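Local coordinates for hypothetical protein aq_1665 (Aquifex aeolicus, PDB 1XM7) that is of unknown function but belongs to the calcineurin-like phosphoesterase family and is probably a hydrolase, at residues L143-V148 and I164-A169; H113-D118 and D126-V131; Y5-T10 and L47-D52; K105-L110 and N139-I144. All coordinates share one frame; numbering follows the deposited sequence.

Contact 1: L143-V148 and I164-A169; sequences LIHGHV and IECINA
Two N-H groups grip the carbonyl O of Gly146: the backbone N of Val148 at 2.7 Å from Gly146 O, and ND1 of His145, which approaches that oxygen on a lone pair at 2.9 Å. The imidazole gets there with CG in the crowded position between N and the carbonyl carbon (chi1 66°). Ile167 O sits over one ring face, the SG of Cys166 lies at the edge 3.9 Å from His145 NE2, and the amide of Asn168 crosses obliquely beside CE1. Buried NE2 has no hydrogen-bonding partner in the model. An alanine at His145 would lose the ND1 bond to Gly146 O and the ring's contacts with Cys166 and Asn168, and would probably loosen the turn beyond the strand. Asn168 ties down the same turn, its ND2 donating to Val148 O (3.0 Å), which Trp173 NE1 also holds, while its OD1 accepts from Asn170 N. Between the parallel strands, Ala169 N donates to His145 O at 2.6 Å, almost along the C=O axis. On the face with Ile144 and Ile167, the two side chains run side by side, CG1 of Ile144 4.0 Å from CG2 of Ile167. Strand 166-168 is an outermost strand of the four-stranded sheet, with strand 107-112 on the far side of 142-145, helix 125-137 covering Leu143, and the Cys159-Cys166 disulfide beside His145.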
loop_
_atom_site.group_PDB
_atom_site.type_symbol
_atom_site.label_atom_id
_atom_site.label_comp_id
_atom_site.label_asym_id
_atom_site.label_seq_id
_atom_site.Cartn_x
_atom_site.Cartn_y
_atom_site.Cartn_z
ATOM N N LEU A 143 -0.073 -6.794 -10.495
ATOM C CA LEU A 143 -0.940 -5.996 -9.650
ATOM C C LEU A 143 -0.293 -5.909 -8.290
ATOM O O LEU A 143 -0.002 -6.924 -7.675
ATOM C CB LEU A 143 -2.318 -6.641 -9.495
ATOM C CG LEU A 143 -3.224 -6.016 -8.418
ATOM C CD1 LEU A 143 -3.531 -4.570 -8.771
ATOM C CD2 LEU A 143 -4.511 -6.813 -8.290
ATOM N N ILE A 144 -0.037 -4.691 -7.836
ATOM C CA ILE A 144 0.529 -4.488 -6.515
ATOM C C ILE A 144 -0.644 -3.893 -5.749
ATOM O O ILE A 144 -1.246 -2.909 -6.192
ATOM C CB ILE A 144 1.691 -3.493 -6.547
ATOM C CG1 ILE A 144 2.748 -3.985 -7.528
ATOM C CG2 ILE A 144 2.299 -3.343 -5.152
ATOM C CD1 ILE A 144 4.033 -3.215 -7.462
ATOM N N HIS A 145 -0.989 -4.506 -4.623
ATOM C CA HIS A 145 -2.117 -4.035 -3.827
ATOM C C HIS A 145 -1.855 -4.160 -2.335
ATOM O O HIS A 145 -0.750 -4.469 -1.909
ATOM C CB HIS A 145 -3.359 -4.850 -4.176
ATOM C CG HIS A 145 -3.251 -6.283 -3.776
ATOM N ND1 HIS A 145 -3.243 -6.684 -2.458
ATOM C CD2 HIS A 145 -3.064 -7.404 -4.512
ATOM C CE1 HIS A 145 -3.050 -7.990 -2.399
ATOM N NE2 HIS A 145 -2.937 -8.451 -3.631
ATOM N N GLY A 146 -2.892 -3.898 -1.553
ATOM C CA GLY A 146 -2.803 -4.017 -0.111
ATOM C C GLY A 146 -4.102 -4.639 0.381
ATOM O O GLY A 146 -4.513 -5.708 -0.083
ATOM N N HIS A 147 -4.739 -3.980 1.337
ATOM C CA HIS A 147 -6.018 -4.427 1.861
ATOM C C HIS A 147 -6.082 -5.750 2.636
ATOM O O HIS A 147 -6.731 -5.805 3.679
ATOM C CB HIS A 147 -7.033 -4.451 0.715
ATOM C CG HIS A 147 -8.442 -4.677 1.166
ATOM N ND1 HIS A 147 -9.009 -5.931 1.236
ATOM C CD2 HIS A 147 -9.389 -3.808 1.595
ATOM C CE1 HIS A 147 -10.246 -5.827 1.687
ATOM N NE2 HIS A 147 -10.501 -4.548 1.912
ATOM N N VAL A 148 -5.441 -6.812 2.150
ATOM C CA VAL A 148 -5.493 -8.101 2.859
ATOM C C VAL A 148 -4.459 -8.217 3.978
ATOM O O VAL A 148 -3.255 -8.274 3.726
ATOM C CB VAL A 148 -5.298 -9.289 1.901
ATOM C CG1 VAL A 148 -5.569 -10.591 2.647
ATOM C CG2 VAL A 148 -6.228 -9.149 0.700
ATOM N N ILE A 164 -3.951 -13.701 -12.898
ATOM C CA ILE A 164 -3.428 -12.431 -12.412
ATOM C C ILE A 164 -2.269 -12.642 -11.438
ATOM O O ILE A 164 -2.362 -13.445 -10.500
ATOM C CB ILE A 164 -4.540 -11.611 -11.691
ATOM C CG1 ILE A 164 -5.687 -11.299 -12.659
ATOM C CG2 ILE A 164 -3.962 -10.328 -11.138
ATOM C CD1 ILE A 164 -6.887 -10.619 -12.014
ATOM N N GLU A 165 -1.176 -11.927 -11.679
ATOM C CA GLU A 165 -0.006 -12.000 -10.818
ATOM C C GLU A 165 -0.063 -10.802 -9.879
ATOM O O GLU A 165 -0.443 -9.713 -10.293
ATOM C CB GLU A 165 1.272 -11.968 -11.658
ATOM C CG GLU A 165 1.502 -13.249 -12.443
ATOM C CD GLU A 165 1.556 -14.481 -11.543
ATOM O OE1 GLU A 165 1.504 -15.617 -12.070
ATOM O OE2 GLU A 165 1.655 -14.312 -10.307
ATOM N N CYS A 166 0.311 -10.988 -8.620
ATOM C CA CYS A 166 0.239 -9.885 -7.671
ATOM C C CYS A 166 1.192 -9.997 -6.487
ATOM O O CYS A 166 1.811 -11.032 -6.256
ATOM C CB CYS A 166 -1.193 -9.776 -7.133
ATOM S SG CYS A 166 -1.687 -11.229 -6.143
ATOM N N ILE A 167 1.296 -8.907 -5.738
ATOM C CA ILE A 167 2.127 -8.855 -4.547
ATOM C C ILE A 167 1.433 -7.928 -3.559
ATOM O O ILE A 167 0.989 -6.839 -3.924
ATOM C CB ILE A 167 3.533 -8.322 -4.844
ATOM C CG1 ILE A 167 3.968 -7.423 -3.689
ATOM C CG2 ILE A 167 3.569 -7.636 -6.194
ATOM C CD1 ILE A 167 5.068 -6.472 -4.025
ATOM N N ASN A 168 1.348 -8.372 -2.312
ATOM C CA ASN A 168 0.678 -7.626 -1.260
ATOM C C ASN A 168 1.632 -6.656 -0.569
ATOM O O ASN A 168 2.544 -7.087 0.133
ATOM C CB ASN A 168 0.119 -8.610 -0.237
ATOM C CG ASN A 168 -0.879 -7.976 0.698
ATOM O OD1 ASN A 168 -0.758 -6.806 1.043
ATOM N ND2 ASN A 168 -1.866 -8.753 1.129
ATOM N N ALA A 169 1.410 -5.353 -0.755
ATOM C CA ALA A 169 2.254 -4.319 -0.153
ATOM C C ALA A 169 1.899 -3.954 1.297
ATOM O O ALA A 169 2.514 -3.060 1.882
ATOM C CB ALA A 169 2.214 -3.083 -1.005
#

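Contact 2: H113-D118 and D126-V131; sequences HYPAKD and DRQEMV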
loop_
_atom_site.group_PDB
_atom_site.type_symbol
_atom_site.label_atom_id
_atom_site.label_comp_id
_atom_site.label_asym_id
_atom_site.label_seq_id
_atom_site.Cartn_x
_atom_site.Cartn_y
_atom_site.Cartn_z
ATOM N N HIS A 113 -5.653 -0.514 -4.196
ATOM C CA HIS A 113 -5.677 -0.895 -2.796
ATOM C C HIS A 113 -6.295 -2.276 -2.670
ATOM O O HIS A 113 -5.896 -3.073 -1.833
ATOM C CB HIS A 113 -6.516 0.088 -1.988
ATOM C CG HIS A 113 -6.796 -0.370 -0.591
ATOM N ND1 HIS A 113 -5.835 -0.376 0.399
ATOM C CD2 HIS A 113 -7.919 -0.872 -0.027
ATOM C CE1 HIS A 113 -6.354 -0.865 1.512
ATOM N NE2 HIS A 113 -7.617 -1.173 1.281
ATOM N N TYR A 114 -7.274 -2.546 -3.523
ATOM C CA TYR A 114 -7.997 -3.805 -3.492
ATOM C C TYR A 114 -7.337 -4.882 -4.307
ATOM O O TYR A 114 -6.710 -4.603 -5.322
ATOM C CB TYR A 114 -9.437 -3.597 -3.979
ATOM C CG TYR A 114 -10.149 -2.481 -3.245
ATOM C CD1 TYR A 114 -9.891 -1.143 -3.559
ATOM C CD2 TYR A 114 -11.017 -2.756 -2.185
ATOM C CE1 TYR A 114 -10.472 -0.108 -2.835
ATOM C CE2 TYR A 114 -11.604 -1.724 -1.449
ATOM C CZ TYR A 114 -11.326 -0.402 -1.781
ATOM O OH TYR A 114 -11.896 0.630 -1.064
ATOM N N PRO A 115 -7.463 -6.141 -3.862
ATOM C CA PRO A 115 -6.882 -7.304 -4.543
ATOM C C PRO A 115 -7.847 -7.832 -5.599
ATOM O O PRO A 115 -8.985 -7.362 -5.703
ATOM C CB PRO A 115 -6.705 -8.298 -3.401
ATOM C CG PRO A 115 -7.960 -8.061 -2.601
ATOM C CD PRO A 115 -8.043 -6.539 -2.560
ATOM N N ALA A 116 -7.399 -8.809 -6.376
ATOM C CA ALA A 116 -8.259 -9.399 -7.386
ATOM C C ALA A 116 -9.308 -10.217 -6.637
ATOM O O ALA A 116 -10.478 -10.273 -7.035
ATOM C CB ALA A 116 -7.447 -10.293 -8.323
ATOM N N LYS A 117 -8.885 -10.837 -5.539
ATOM C CA LYS A 117 -9.776 -11.654 -4.728
ATOM C C LYS A 117 -9.219 -11.770 -3.323
ATOM O O LYS A 117 -8.050 -12.097 -3.157
ATOM C CB LYS A 117 -9.893 -13.045 -5.334
ATOM C CG LYS A 117 -10.966 -13.894 -4.697
ATOM C CD LYS A 117 -11.036 -15.274 -5.347
ATOM C CE LYS A 117 -12.488 -15.706 -5.536
ATOM N NZ LYS A 117 -13.274 -14.709 -6.354
ATOM N N ASP A 118 -10.043 -11.490 -2.315
ATOM C CA ASP A 118 -9.600 -11.592 -0.927
ATOM C C ASP A 118 -9.623 -13.072 -0.517
ATOM O O ASP A 118 -10.686 -13.710 -0.437
ATOM C CB ASP A 118 -10.499 -10.770 -0.005
ATOM C CG ASP A 118 -9.910 -10.602 1.386
ATOM O OD1 ASP A 118 -9.494 -11.612 1.997
ATOM O OD2 ASP A 118 -9.865 -9.456 1.876
ATOM N N ASP A 126 -17.365 -5.740 -5.377
ATOM C CA ASP A 126 -17.524 -4.832 -6.521
ATOM C C ASP A 126 -16.194 -4.178 -6.864
ATOM O O ASP A 126 -15.835 -4.054 -8.030
ATOM C CB ASP A 126 -18.531 -3.715 -6.214
ATOM C CG ASP A 126 -19.971 -4.200 -6.166
ATOM O OD1 ASP A 126 -20.814 -3.470 -5.605
ATOM O OD2 ASP A 126 -20.270 -5.293 -6.688
ATOM N N ARG A 127 -15.465 -3.745 -5.845
ATOM C CA ARG A 127 -14.181 -3.090 -6.081
ATOM C C ARG A 127 -13.129 -4.101 -6.564
ATOM O O ARG A 127 -12.270 -3.776 -7.394
ATOM C CB ARG A 127 -13.740 -2.349 -4.807
ATOM C CG ARG A 127 -14.784 -1.332 -4.371
ATOM C CD ARG A 127 -14.480 -0.642 -3.052
ATOM N NE ARG A 127 -15.691 -0.010 -2.521
ATOM C CZ ARG A 127 -15.750 0.659 -1.375
ATOM N NH1 ARG A 127 -14.668 0.798 -0.628
ATOM N NH2 ARG A 127 -16.899 1.168 -0.962
ATOM N N GLN A 128 -13.212 -5.326 -6.058
ATOM C CA GLN A 128 -12.291 -6.367 -6.484
ATOM C C GLN A 128 -12.513 -6.616 -7.975
ATOM O O GLN A 128 -11.565 -6.767 -8.740
ATOM C CB GLN A 128 -12.552 -7.653 -5.713
ATOM C CG GLN A 128 -11.990 -7.671 -4.316
ATOM C CD GLN A 128 -12.406 -8.916 -3.571
ATOM O OE1 GLN A 128 -12.743 -9.924 -4.187
ATOM N NE2 GLN A 128 -12.381 -8.860 -2.244
ATOM N N GLU A 129 -13.772 -6.656 -8.386
ATOM C CA GLU A 129 -14.101 -6.883 -9.788
ATOM C C GLU A 129 -13.596 -5.771 -10.701
ATOM O O GLU A 129 -13.224 -6.013 -11.842
ATOM C CB GLU A 129 -15.612 -7.030 -9.948
ATOM C CG GLU A 129 -16.101 -6.863 -11.367
ATOM C CD GLU A 129 -17.619 -6.815 -11.447
ATOM O OE1 GLU A 129 -18.250 -6.207 -10.551
ATOM O OE2 GLU A 129 -18.177 -7.371 -12.419
ATOM N N MET A 130 -13.593 -4.546 -10.203
ATOM C CA MET A 130 -13.131 -3.425 -11.004
ATOM C C MET A 130 -11.636 -3.568 -11.262
ATOM O O MET A 130 -11.159 -3.335 -12.373
ATOM C CB MET A 130 -13.435 -2.115 -10.281
ATOM C CG MET A 130 -14.936 -1.836 -10.108
ATOM S SD MET A 130 -15.797 -1.682 -11.689
ATOM C CE MET A 130 -16.464 -0.159 -11.473
ATOM N N VAL A 131 -10.902 -3.967 -10.229
ATOM C CA VAL A 131 -9.458 -4.156 -10.330
ATOM C C VAL A 131 -9.132 -5.191 -11.406
ATOM O O VAL A 131 -8.255 -4.981 -12.245
ATOM C CB VAL A 131 -8.871 -4.625 -8.969
ATOM C CG1 VAL A 131 -7.398 -4.974 -9.127
ATOM C CG2 VAL A 131 -9.044 -3.529 -7.917
#
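The phenol ring of Tyr114 is sandwiched: CD2 of His113 stands 3.8 Å above the centre of one face, and the aliphatic part of Arg127 covers the opposite face. There the CB of Arg127 makes a CH-pi contact, 3.9 Å from the centroid of the Tyr114 ring and 14° off its normal, and Arg127 CD lies 3.4 Å from Tyr114 CZ. Extended from CG to NE, the arginine runs along the ring to its hydroxyl, where the guanidinium, turned 82° from the phenol plane, presents its edge. NH1 donates nearly in its own plane to Tyr114 OH at 2.8 Å. One residue thus covers the ring face and fixes its tip. With CG beside the backbone N (chi1 -52°) the ring turns toward Arg127; at its root, Tyr114 CB packs against Val131 CG2 at 4.0 Å, one helical turn beyond Arg127. Between these two, Gln128 sends its methylene chain across the peptides of the loop: its CG is 3.3 Å from Pro115 O, and its CB touches Ala116 O. Ala116 O accepts a hydrogen bond from Arg132 NH1, further along the helix. The contact joins the loop leaving strand 107-112 to the helix of a beta-alpha-beta crossover. Such loops carry active-site residues in calcineurin-like phosphoesterases, and the place of His113 in the sequence, with its ring against His147, is consistent with a metal-binding histidine of that family.

Contact 3: Y5-T10 and L47-D52; sequences YFISDT and LYHLGD
His49 leaves the strand with CG anti to its backbone N (chi1 -167°), and its CB and CG pass loosely by the carbonyl O of Ile7. ND1 accepts from Gly51 N (3.3 Å) exactly in the ring plane, CD2 passes the hydroxyl of Thr10, CE1 lies 3.9 Å from Asp9 N, and at the tip NE2 donates to Thr10 OG1 at 2.8 Å, again in plane. With a bond at each nitrogen, the ring can hardly rotate. Thr10 OG1 is bonded in turn to Phe53 O, and the Phe53 ring meets the imidazole nearly at right angles. A leucine at His49 would remove both ring bonds and would probably let the two loops after the strands shift against each other. Before these loops the strands run parallel; Tyr48 N donates to Tyr5 O at 2.7 Å, and beyond their ends Asp9 N still reaches Gly51 O (2.7 Å). The Phe6 and Tyr48 rings point the same way, their planes within 11° but slid apart, with centroids separated by 5.2 Å. Leu111 of the second sheet covers them, whereas CD1 of Leu47 packs on CG2 of Ile7 (3.7 Å) beneath helix 29-38. Asp9 OD1 accepts from Ser8 OG on its anti lone pair and from His147 N; the other oxygen, OD2, lies 4.2 Å from Asp52 OD1. Two acids so close would probably repel unless a cation or proton intervened. Paired aspartates on loops after neighbouring parallel strands, with the His113 ring touching Asp9, are consistent with the dinuclear metal site of calcineurin-like phosphoesterases.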
loop_
_atom_site.group_PDB
_atom_site.type_symbol
_atom_site.label_atom_id
_atom_site.label_comp_id
_atom_site.label_asym_id
_atom_site.label_seq_id
_atom_site.Cartn_x
_atom_site.Cartn_y
_atom_site.Cartn_z
ATOM N N TYR A 5 9.099 2.527 -4.315
ATOM C CA TYR A 5 8.760 1.719 -3.149
ATOM C C TYR A 5 7.257 1.623 -3.000
ATOM O O TYR A 5 6.540 2.523 -3.420
ATOM C CB TYR A 5 9.343 2.323 -1.881
ATOM C CG TYR A 5 10.840 2.333 -1.874
ATOM C CD1 TYR A 5 11.548 3.437 -2.340
ATOM C CD2 TYR A 5 11.554 1.216 -1.440
ATOM C CE1 TYR A 5 12.938 3.432 -2.376
ATOM C CE2 TYR A 5 12.939 1.193 -1.473
ATOM C CZ TYR A 5 13.626 2.303 -1.940
ATOM O OH TYR A 5 14.996 2.293 -1.960
ATOM N N PHE A 6 6.783 0.534 -2.404
ATOM C CA PHE A 6 5.356 0.344 -2.218
ATOM C C PHE A 6 5.077 -0.164 -0.829
ATOM O O PHE A 6 5.747 -1.070 -0.335
ATOM C CB PHE A 6 4.810 -0.637 -3.244
ATOM C CG PHE A 6 5.292 -0.364 -4.623
ATOM C CD1 PHE A 6 6.583 -0.736 -5.004
ATOM C CD2 PHE A 6 4.504 0.339 -5.519
ATOM C CE1 PHE A 6 7.082 -0.403 -6.250
ATOM C CE2 PHE A 6 4.997 0.680 -6.777
ATOM C CZ PHE A 6 6.285 0.310 -7.141
ATOM N N ILE A 7 4.059 0.425 -0.213
ATOM C CA ILE A 7 3.668 0.094 1.143
ATOM C C ILE A 7 2.195 0.424 1.253
ATOM O O ILE A 7 1.690 1.247 0.487
ATOM C CB ILE A 7 4.460 0.976 2.119
ATOM C CG1 ILE A 7 4.309 0.471 3.560
ATOM C CG2 ILE A 7 4.018 2.439 1.948
ATOM C CD1 ILE A 7 5.346 1.083 4.519
ATOM N N SER A 8 1.499 -0.208 2.186
ATOM C CA SER A 8 0.087 0.090 2.347
ATOM C C SER A 8 -0.466 -0.417 3.664
ATOM O O SER A 8 0.167 -1.218 4.347
ATOM C CB SER A 8 -0.720 -0.505 1.198
ATOM O OG SER A 8 -0.683 -1.909 1.267
ATOM N N ASP A 9 -1.655 0.061 4.008
ATOM C CA ASP A 9 -2.328 -0.332 5.237
ATOM C C ASP A 9 -1.495 -0.016 6.462
ATOM O O ASP A 9 -1.360 -0.848 7.361
ATOM C CB ASP A 9 -2.653 -1.821 5.207
ATOM C CG ASP A 9 -3.409 -2.209 3.970
ATOM O OD1 ASP A 9 -2.768 -2.529 2.952
ATOM O OD2 ASP A 9 -4.648 -2.168 4.000
ATOM N N THR A 10 -0.950 1.196 6.496
ATOM C CA THR A 10 -0.128 1.626 7.612
ATOM C C THR A 10 -0.958 1.851 8.876
ATOM O O THR A 10 -0.470 1.653 9.997
ATOM C CB THR A 10 0.637 2.894 7.240
ATOM O OG1 THR A 10 -0.245 3.802 6.579
ATOM C CG2 THR A 10 1.775 2.555 6.302
ATOM N N LEU A 47 7.582 6.866 -3.424
ATOM C CA LEU A 47 6.875 5.916 -2.572
ATOM C C LEU A 47 5.382 5.865 -2.872
ATOM O O LEU A 47 4.689 6.885 -2.850
ATOM C CB LEU A 47 7.081 6.289 -1.101
ATOM C CG LEU A 47 6.317 5.513 -0.021
ATOM C CD1 LEU A 47 6.746 4.051 0.000
ATOM C CD2 LEU A 47 6.584 6.158 1.329
ATOM N N TYR A 48 4.891 4.668 -3.158
ATOM C CA TYR A 48 3.472 4.480 -3.427
ATOM C C TYR A 48 2.769 3.902 -2.194
ATOM O O TYR A 48 3.144 2.839 -1.690
ATOM C CB TYR A 48 3.259 3.532 -4.621
ATOM C CG TYR A 48 3.694 4.106 -5.956
ATOM C CD1 TYR A 48 5.028 4.038 -6.373
ATOM C CD2 TYR A 48 2.781 4.767 -6.778
ATOM C CE1 TYR A 48 5.441 4.624 -7.579
ATOM C CE2 TYR A 48 3.180 5.357 -7.980
ATOM C CZ TYR A 48 4.509 5.283 -8.375
ATOM O OH TYR A 48 4.895 5.865 -9.563
ATOM N N HIS A 49 1.765 4.624 -1.698
ATOM C CA HIS A 49 0.983 4.173 -0.552
ATOM C C HIS A 49 -0.323 3.690 -1.168
ATOM O O HIS A 49 -1.081 4.473 -1.733
ATOM C CB HIS A 49 0.717 5.320 0.413
ATOM C CG HIS A 49 0.206 4.870 1.743
ATOM N ND1 HIS A 49 -0.907 4.068 1.879
ATOM C CD2 HIS A 49 0.663 5.098 2.996
ATOM C CE1 HIS A 49 -1.114 3.822 3.160
ATOM N NE2 HIS A 49 -0.175 4.435 3.858
ATOM N N LEU A 50 -0.590 2.396 -1.064
ATOM C CA LEU A 50 -1.779 1.840 -1.691
ATOM C C LEU A 50 -3.021 1.663 -0.821
ATOM O O LEU A 50 -3.776 0.716 -1.012
ATOM C CB LEU A 50 -1.404 0.515 -2.373
ATOM C CG LEU A 50 -0.105 0.582 -3.208
ATOM C CD1 LEU A 50 0.118 -0.738 -3.903
ATOM C CD2 LEU A 50 -0.169 1.699 -4.234
ATOM N N GLY A 51 -3.244 2.561 0.136
ATOM C CA GLY A 51 -4.452 2.442 0.929
ATOM C C GLY A 51 -4.401 2.403 2.441
ATOM O O GLY A 51 -3.521 1.782 3.034
ATOM N N ASP A 52 -5.396 3.056 3.046
ATOM C CA ASP A 52 -5.561 3.151 4.490
ATOM C C ASP A 52 -4.309 3.687 5.177
ATOM O O ASP A 52 -3.638 3.010 5.949
ATOM C CB ASP A 52 -6.004 1.797 5.044
ATOM C CG ASP A 52 -7.422 1.435 4.598
ATOM O OD1 ASP A 52 -7.908 0.330 4.909
ATOM O OD2 ASP A 52 -8.057 2.276 3.931
#

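Contact 4: K105-L110 and N139-I144; sequences KGKRIL and NCDLLI
Strands 107-110 and 142-144 run parallel, 34° apart and 4.7 Å at closest approach, and Leu110 pairs through both its N and its O: the N donates to Leu142 O at 2.8 Å, and the O accepts from Ile144 N at 2.9 Å. Toward the N-terminal end of the pairing, Arg108 O receives two successive N-H groups, those of Asp141 and Leu142. The carboxylate of Asp141 continues the pattern, OD2 taking the Arg108 N-H almost straight (171°) at 2.9 Å on its anti lone pair. CB and CG of Lys107 cross that carboxylate at about a right angle. Among the apolar side chains, Leu110 and Leu143 lie side by side, their CD1 methyls 3.5 Å apart, and the SG of Cys140 rests 4.0 Å from Leu110 CB. On the opposite face from Leu110 and Leu143, Ile109 CG2 meets Ile144 CG1 at 3.7 Å. The guanidinium of Arg108 forms a salt bridge with Glu138. These are the two strands of a beta-alpha-beta unit: helix 125-137, closed by a Schellman motif at Asn139, lies over Leu110 and Leu143, strand 99-104 flanks 107-112 antiparallel, and strand 166-168 flanks 142-145.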
loop_
_atom_site.group_PDB
_atom_site.type_symbol
_atom_site.label_atom_id
_atom_site.label_comp_id
_atom_site.label_asym_id
_atom_site.label_seq_id
_atom_site.Cartn_x
_atom_site.Cartn_y
_atom_site.Cartn_z
ATOM N N LYS A 105 10.447 -1.075 -16.603
ATOM C CA LYS A 105 11.309 -1.930 -17.416
ATOM C C LYS A 105 10.471 -2.858 -18.290
ATOM O O LYS A 105 10.562 -4.089 -18.199
ATOM C CB LYS A 105 12.256 -2.750 -16.521
ATOM C CG LYS A 105 13.400 -1.930 -15.944
ATOM C CD LYS A 105 14.224 -2.709 -14.934
ATOM C CE LYS A 105 15.321 -1.822 -14.328
ATOM N NZ LYS A 105 16.045 -2.453 -13.174
ATOM N N GLY A 106 9.636 -2.244 -19.122
ATOM C CA GLY A 106 8.795 -3.007 -20.022
ATOM C C GLY A 106 7.419 -3.364 -19.491
ATOM O O GLY A 106 6.405 -2.867 -20.001
ATOM N N LYS A 107 7.378 -4.220 -18.471
ATOM C CA LYS A 107 6.114 -4.665 -17.896
ATOM C C LYS A 107 5.206 -3.554 -17.368
ATOM O O LYS A 107 5.667 -2.492 -16.944
ATOM C CB LYS A 107 6.388 -5.734 -16.836
ATOM C CG LYS A 107 7.020 -6.974 -17.476
ATOM C CD LYS A 107 7.044 -8.196 -16.569
ATOM C CE LYS A 107 7.528 -9.424 -17.350
ATOM N NZ LYS A 107 7.566 -10.657 -16.507
ATOM N N ARG A 108 3.904 -3.818 -17.431
ATOM C CA ARG A 108 2.869 -2.875 -17.023
ATOM C C ARG A 108 2.315 -3.237 -15.649
ATOM O O ARG A 108 1.898 -4.374 -15.423
ATOM C CB ARG A 108 1.765 -2.897 -18.074
ATOM C CG ARG A 108 0.915 -1.668 -18.118
ATOM C CD ARG A 108 0.121 -1.617 -19.412
ATOM N NE ARG A 108 -0.773 -0.465 -19.405
ATOM C CZ ARG A 108 -1.448 -0.020 -20.461
ATOM N NH1 ARG A 108 -1.334 -0.628 -21.636
ATOM N NH2 ARG A 108 -2.249 1.033 -20.335
ATOM N N ILE A 109 2.294 -2.257 -14.742
ATOM C CA ILE A 109 1.836 -2.483 -13.374
ATOM C C ILE A 109 0.584 -1.731 -12.906
ATOM O O ILE A 109 0.502 -0.499 -12.988
ATOM C CB ILE A 109 2.963 -2.163 -12.359
ATOM C CG1 ILE A 109 4.263 -2.857 -12.776
ATOM C CG2 ILE A 109 2.550 -2.628 -10.964
ATOM C CD1 ILE A 109 5.471 -2.461 -11.944
ATOM N N LEU A 110 -0.376 -2.497 -12.391
ATOM C CA LEU A 110 -1.616 -1.952 -11.861
ATOM C C LEU A 110 -1.420 -1.776 -10.364
ATOM O O LEU A 110 -1.039 -2.715 -9.653
ATOM C CB LEU A 110 -2.789 -2.913 -12.081
ATOM C CG LEU A 110 -4.224 -2.373 -12.198
ATOM C CD1 LEU A 110 -5.172 -3.373 -11.578
ATOM C CD2 LEU A 110 -4.383 -1.038 -11.524
ATOM N N ASN A 139 -4.353 -4.963 -20.151
ATOM C CA ASN A 139 -3.346 -5.996 -20.377
ATOM C C ASN A 139 -2.166 -5.847 -19.442
ATOM O O ASN A 139 -1.015 -5.847 -19.872
ATOM C CB ASN A 139 -2.876 -5.949 -21.831
ATOM C CG ASN A 139 -3.987 -6.306 -22.801
ATOM O OD1 ASN A 139 -4.371 -7.475 -22.911
ATOM N ND2 ASN A 139 -4.531 -5.297 -23.492
ATOM N N CYS A 140 -2.463 -5.738 -18.155
ATOM C CA CYS A 140 -1.434 -5.578 -17.136
ATOM C C CYS A 140 -0.666 -6.856 -16.824
ATOM O O CYS A 140 -1.199 -7.971 -16.903
ATOM C CB CYS A 140 -2.051 -5.014 -15.857
ATOM S SG CYS A 140 -2.658 -3.324 -16.055
ATOM N N ASP A 141 0.599 -6.676 -16.464
ATOM C CA ASP A 141 1.464 -7.793 -16.144
ATOM C C ASP A 141 1.480 -8.109 -14.652
ATOM O O ASP A 141 1.621 -9.267 -14.247
ATOM C CB ASP A 141 2.879 -7.489 -16.640
ATOM C CG ASP A 141 2.949 -7.402 -18.153
ATOM O OD1 ASP A 141 2.826 -8.461 -18.812
ATOM O OD2 ASP A 141 3.106 -6.279 -18.685
ATOM N N LEU A 142 1.320 -7.082 -13.829
ATOM C CA LEU A 142 1.332 -7.284 -12.392
ATOM C C LEU A 142 0.396 -6.339 -11.651
ATOM O O LEU A 142 0.099 -5.237 -12.114
ATOM C CB LEU A 142 2.757 -7.106 -11.869
ATOM C CG LEU A 142 2.983 -7.135 -10.358
ATOM C CD1 LEU A 142 2.668 -8.525 -9.792
ATOM C CD2 LEU A 142 4.431 -6.731 -10.074
ATOM N N LEU A 143 -0.073 -6.794 -10.495
ATOM C CA LEU A 143 -0.940 -5.996 -9.650
ATOM C C LEU A 143 -0.293 -5.909 -8.290
ATOM O O LEU A 143 -0.002 -6.924 -7.675
ATOM C CB LEU A 143 -2.318 -6.641 -9.495
ATOM C CG LEU A 143 -3.224 -6.016 -8.418
ATOM C CD1 LEU A 143 -3.531 -4.570 -8.771
ATOM C CD2 LEU A 143 -4.511 -6.813 -8.290
ATOM N N ILE A 144 -0.037 -4.691 -7.836
ATOM C CA ILE A 144 0.529 -4.488 -6.515
ATOM C C ILE A 144 -0.644 -3.893 -5.749
ATOM O O ILE A 144 -1.246 -2.909 -6.192
ATOM C CB ILE A 144 1.691 -3.493 -6.547
ATOM C CG1 ILE A 144 2.748 -3.985 -7.528
ATOM C CG2 ILE A 144 2.299 -3.343 -5.152
ATOM C CD1 ILE A 144 4.033 -3.215 -7.462
#

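Contacts 1 and 4 share Leu143 and Ile144, so strand 142-145 is paired on both sides within one sheet. Contact 2 is nested in the loop closed by contact 4, and Val131 CG1 packs 3.5 Å from Leu143 CD2. Contact 3 belongs to the other sheet; Leu50 CD1 approaches Ile144 O at 3.4 Å. Its centre lies about 11 Å from that of contact 1 and about 17 Å from that of contact 4. The loops of contacts 1, 2 and 3 converge: His147 N lies 2.9 Å from Asp9 OD1, and His113 ND1 2.7 Å from Leu50 O. This cluster of Asp9, Asp52, His113 and His147 probably marks the active site.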